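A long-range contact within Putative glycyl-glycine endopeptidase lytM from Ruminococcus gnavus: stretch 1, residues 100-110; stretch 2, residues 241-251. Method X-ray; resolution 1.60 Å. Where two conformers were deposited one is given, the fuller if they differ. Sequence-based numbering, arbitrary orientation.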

# COMPACT_ATOMS: atom_id res chain seq x y z
N LEU A 100 -8.08 -10.76 -20.12
CA LEU A 100 -8.78 -10.71 -21.43
C LEU A 100 -10.24 -11.11 -21.24
O LEU A 100 -11.11 -10.59 -21.93
CB LEU A 100 -8.15 -11.68 -22.45
CG LEU A 100 -6.95 -11.13 -23.22
CD1 LEU A 100 -6.22 -12.26 -23.98
CD2 LEU A 100 -7.38 -10.00 -24.18
N ASP A 101 -10.47 -12.07 -20.34
CA ASP A 101 -11.82 -12.51 -19.98
C ASP A 101 -12.46 -11.46 -19.04
O ASP A 101 -11.77 -10.58 -18.53
CB ASP A 101 -11.85 -13.97 -19.42
CG ASP A 101 -10.60 -14.38 -18.56
OD1 ASP A 101 -9.58 -13.63 -18.41
OD2 ASP A 101 -10.62 -15.52 -18.03
N ASP A 102 -13.78 -11.50 -18.86
CA ASP A 102 -14.46 -10.57 -17.94
C ASP A 102 -14.27 -11.05 -16.49
O ASP A 102 -15.22 -11.50 -15.83
CB ASP A 102 -15.97 -10.46 -18.28
N THR A 103 -13.03 -10.96 -15.99
CA THR A 103 -12.68 -11.46 -14.67
C THR A 103 -11.89 -10.38 -13.90
O THR A 103 -11.25 -9.51 -14.51
CB THR A 103 -11.88 -12.83 -14.74
OG1 THR A 103 -12.10 -13.60 -13.56
CG2 THR A 103 -10.39 -12.63 -14.90
N GLU A 104 -11.97 -10.43 -12.58
CA GLU A 104 -11.23 -9.50 -11.72
C GLU A 104 -9.72 -9.53 -11.99
O GLU A 104 -9.12 -10.60 -11.92
CB GLU A 104 -11.47 -9.87 -10.25
CG GLU A 104 -10.82 -8.90 -9.25
CD GLU A 104 -11.36 -7.52 -9.42
OE1 GLU A 104 -12.53 -7.28 -9.05
OE2 GLU A 104 -10.63 -6.68 -9.98
N ASP A 105 -9.11 -8.38 -12.27
CA ASP A 105 -7.65 -8.32 -12.38
C ASP A 105 -7.04 -7.16 -11.59
O ASP A 105 -5.89 -6.78 -11.83
CB ASP A 105 -7.21 -8.27 -13.86
CG ASP A 105 -7.67 -6.99 -14.59
OD1 ASP A 105 -8.34 -6.14 -13.95
OD2 ASP A 105 -7.37 -6.84 -15.82
N LYS A 106 -7.78 -6.64 -10.61
CA LYS A 106 -7.34 -5.45 -9.89
C LYS A 106 -6.29 -5.81 -8.84
O LYS A 106 -6.33 -6.87 -8.22
CB LYS A 106 -8.50 -4.70 -9.22
CG LYS A 106 -9.38 -3.97 -10.25
CD LYS A 106 -10.76 -3.57 -9.65
CE LYS A 106 -11.82 -3.31 -10.74
NZ LYS A 106 -12.17 -4.53 -11.56
N ILE A 107 -5.30 -4.93 -8.75
CA ILE A 107 -4.27 -5.01 -7.72
C ILE A 107 -4.06 -3.61 -7.14
O ILE A 107 -4.50 -2.60 -7.72
CB ILE A 107 -2.92 -5.59 -8.25
CG1 ILE A 107 -2.46 -4.94 -9.56
CG2 ILE A 107 -3.03 -7.12 -8.46
CD1 ILE A 107 -2.01 -3.49 -9.47
N SER A 108 -3.39 -3.55 -6.01
CA SER A 108 -3.13 -2.28 -5.33
C SER A 108 -1.74 -2.36 -4.76
O SER A 108 -1.30 -3.44 -4.36
CB SER A 108 -4.10 -2.08 -4.16
OG SER A 108 -5.44 -2.01 -4.59
N TYR A 109 -1.03 -1.22 -4.74
CA TYR A 109 0.31 -1.16 -4.20
C TYR A 109 0.68 0.28 -3.89
O TYR A 109 0.17 1.22 -4.53
CB TYR A 109 1.33 -1.79 -5.14
CG TYR A 109 1.53 -1.10 -6.48
CD1 TYR A 109 0.64 -1.30 -7.51
CD2 TYR A 109 2.64 -0.28 -6.70
CE1 TYR A 109 0.84 -0.67 -8.77
CE2 TYR A 109 2.82 0.34 -7.92
CZ TYR A 109 1.95 0.13 -8.94
OH TYR A 109 2.19 0.78 -10.14
N VAL A 110 1.57 0.43 -2.92
CA VAL A 110 2.06 1.73 -2.47
C VAL A 110 3.58 1.70 -2.39
O VAL A 110 4.21 0.64 -2.46
CB VAL A 110 1.49 2.13 -1.08
CG1 VAL A 110 -0.04 2.30 -1.12
CG2 VAL A 110 1.91 1.14 -0.00
N ALA A 241 5.73 1.23 -15.52
CA ALA A 241 5.22 0.09 -16.26
C ALA A 241 3.73 -0.20 -16.05
O ALA A 241 3.22 -1.15 -16.62
CB ALA A 241 6.01 -1.15 -15.85
N GLU A 242 3.04 0.65 -15.27
CA GLU A 242 1.65 0.42 -14.85
C GLU A 242 0.70 0.15 -16.01
O GLU A 242 -0.14 -0.75 -15.93
CB GLU A 242 1.13 1.63 -14.03
CG GLU A 242 0.92 2.93 -14.81
CD GLU A 242 0.92 4.18 -13.92
OE1 GLU A 242 0.74 4.04 -12.68
OE2 GLU A 242 1.11 5.29 -14.49
N ASN A 243 0.85 0.92 -17.07
CA ASN A 243 -0.00 0.84 -18.27
C ASN A 243 0.54 -0.13 -19.31
O ASN A 243 0.01 -0.19 -20.41
CB ASN A 243 -0.22 2.21 -18.90
CG ASN A 243 -0.99 3.13 -17.98
OD1 ASN A 243 -1.86 2.68 -17.22
ND2 ASN A 243 -0.67 4.42 -18.03
N ALA A 244 1.56 -0.90 -18.95
CA ALA A 244 2.13 -1.94 -19.81
C ALA A 244 1.82 -3.31 -19.20
O ALA A 244 2.70 -4.06 -18.76
CB ALA A 244 3.64 -1.73 -19.98
N ARG A 245 0.55 -3.63 -19.16
CA ARG A 245 0.11 -4.94 -18.65
C ARG A 245 -0.17 -5.86 -19.83
O ARG A 245 -0.94 -5.54 -20.74
CB ARG A 245 -1.11 -4.76 -17.75
CG ARG A 245 -0.70 -4.14 -16.43
CD ARG A 245 -1.83 -3.94 -15.44
NE ARG A 245 -2.29 -5.19 -14.84
CZ ARG A 245 -3.34 -5.29 -14.02
NH1 ARG A 245 -4.06 -4.22 -13.70
NH2 ARG A 245 -3.67 -6.49 -13.53
N ILE A 246 0.50 -7.01 -19.84
CA ILE A 246 0.28 -8.02 -20.87
C ILE A 246 -1.15 -8.58 -20.70
O ILE A 246 -1.68 -8.60 -19.59
CB ILE A 246 1.41 -9.07 -20.86
CG1 ILE A 246 1.47 -9.79 -22.20
CG2 ILE A 246 1.21 -10.03 -19.74
CD1 ILE A 246 2.65 -10.72 -22.28
N LYS A 247 -1.81 -8.90 -21.81
CA LYS A 247 -3.19 -9.37 -21.81
C LYS A 247 -3.20 -10.88 -21.82
O LYS A 247 -2.55 -11.51 -22.67
CB LYS A 247 -3.91 -8.84 -23.04
CG LYS A 247 -4.13 -7.34 -23.03
CD LYS A 247 -4.62 -6.85 -24.40
CE LYS A 247 -4.92 -5.34 -24.37
NZ LYS A 247 -5.10 -4.70 -25.73
N CYS A 248 -3.95 -11.47 -20.89
CA CYS A 248 -3.97 -12.93 -20.64
C CYS A 248 -5.38 -13.36 -20.30
O CYS A 248 -6.11 -12.59 -19.68
CB CYS A 248 -3.07 -13.30 -19.42
SG CYS A 248 -1.33 -13.15 -19.68
N VAL A 249 -5.76 -14.59 -20.67
CA VAL A 249 -6.99 -15.20 -20.17
C VAL A 249 -6.62 -15.80 -18.82
O VAL A 249 -5.72 -16.63 -18.75
CB VAL A 249 -7.50 -16.30 -21.10
CG1 VAL A 249 -8.72 -16.96 -20.47
CG2 VAL A 249 -7.82 -15.69 -22.48
N TYR A 250 -7.27 -15.34 -17.75
CA TYR A 250 -6.93 -15.84 -16.38
C TYR A 250 -7.50 -17.25 -16.11
O TYR A 250 -6.82 -18.11 -15.53
CB TYR A 250 -7.51 -14.92 -15.32
CG TYR A 250 -6.68 -13.72 -14.90
CD1 TYR A 250 -5.92 -12.98 -15.82
CD2 TYR A 250 -6.71 -13.29 -13.59
CE1 TYR A 250 -5.19 -11.86 -15.40
CE2 TYR A 250 -6.01 -12.20 -13.15
CZ TYR A 250 -5.25 -11.47 -14.05
OH TYR A 250 -4.53 -10.39 -13.58
N SER A 251 -8.76 -17.46 -16.50
CA SER A 251 -9.55 -18.64 -16.08
C SER A 251 -9.81 -19.58 -17.23
O SER A 251 -10.37 -19.17 -18.25
CB SER A 251 -10.89 -18.18 -15.48
O HOH W 1 -6.85 -3.74 -13.11
O HOH W 2 -5.50 -2.76 -11.07

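Two stretches far apart in sequence, in which any two touching residues lie at least 133 positions apart, bury 562 Å² between them, both sides summed. The chains come closest at one end, where the CA atoms of L100 and V249 lie 5.0 Å apart, and they are well separated at the other, where the nearest CA pair, I107 and E242, is 10.7 Å apart. Main chain therefore meets main chain near L100, whereas side chains must span the gap further along. Each stretch is mostly loop or turn, with short strand segments that include I107 and S108 in one and K247 and C248 in the other; a type I turn from A241 to A244, closed by A244 N to A241 O at 2.9 Å, precedes R245.

One hydrogen bond joins backbone to backbone: L100 N donates to C248 O at 2.7 Å with an angle of 163° at the hydrogen, a short and nearly straight link between the two main chains.

A carboxylate binds backbone amides at D101, which, its CA-to-CB bond directed toward the other stretch, receives two successive amides. Y250 N donates to D101 OD1 at 2.9 Å and S251 N to D101 OD2 at 3.1 Å, so the two oxygens are matched to the amides of adjacent residues, and two N-H groups, each with a partial positive hydrogen, face the negative carboxylate. The angles, 165° and 162°, show that both amides point well at their acceptors. The chi1 of D101 is p, at 35°. V249 CG1 also packs against this carboxylate, 3.4 Å from D101 OD2.

A guanidinium binds a backbone carbonyl where R245 reaches across the wider gap with chi1 m, chi2 t and chi3 p. Its NH2 donates to D105 O at 2.8 Å and 178°, an almost perfectly linear bond. The guanidinium lies between D105 OD2 over one face and I107 CG1 over the opposite face, the latter 4.4 Å from R245 NH2. D105 OD2 is likewise 4.4 Å from R245 NH2, but well out of the guanidinium plane: the opposite charges attract, yet no N-H points at this oxygen and no salt bridge forms.

Two waters add indirect links. Water 1 donates to D105 OD1 at 2.9 Å and accepts from R245 NH1 at 2.9 Å, joining the two charged side chains indirectly. Water 2 accepts from I107 N at 3.2 Å and, weakly, from R245 NH1 at 3.3 Å. R245 thus engages stretch 1 both directly through NH2 and through solvent at NH1.

Apolar and aromatic packing completes the contact. L100 lies over stretch 2, its CG 3.8 Å from K247 CB and its CB 4.0 Å from V249 CG2. K247 contributes the base of its side chain, while its end leads away. Y250 packs along the loop of stretch 1: T103 CG2 is 3.7 Å from Y250 CB, E104 O is 3.7 Å from Y250 CE2, and D105 CB is 3.4 Å from Y250 OH, a hydroxyl hydrogen-bonded elsewhere in the structure. Y109 OH approaches E242 CB at 4.1 Å, a looser contact.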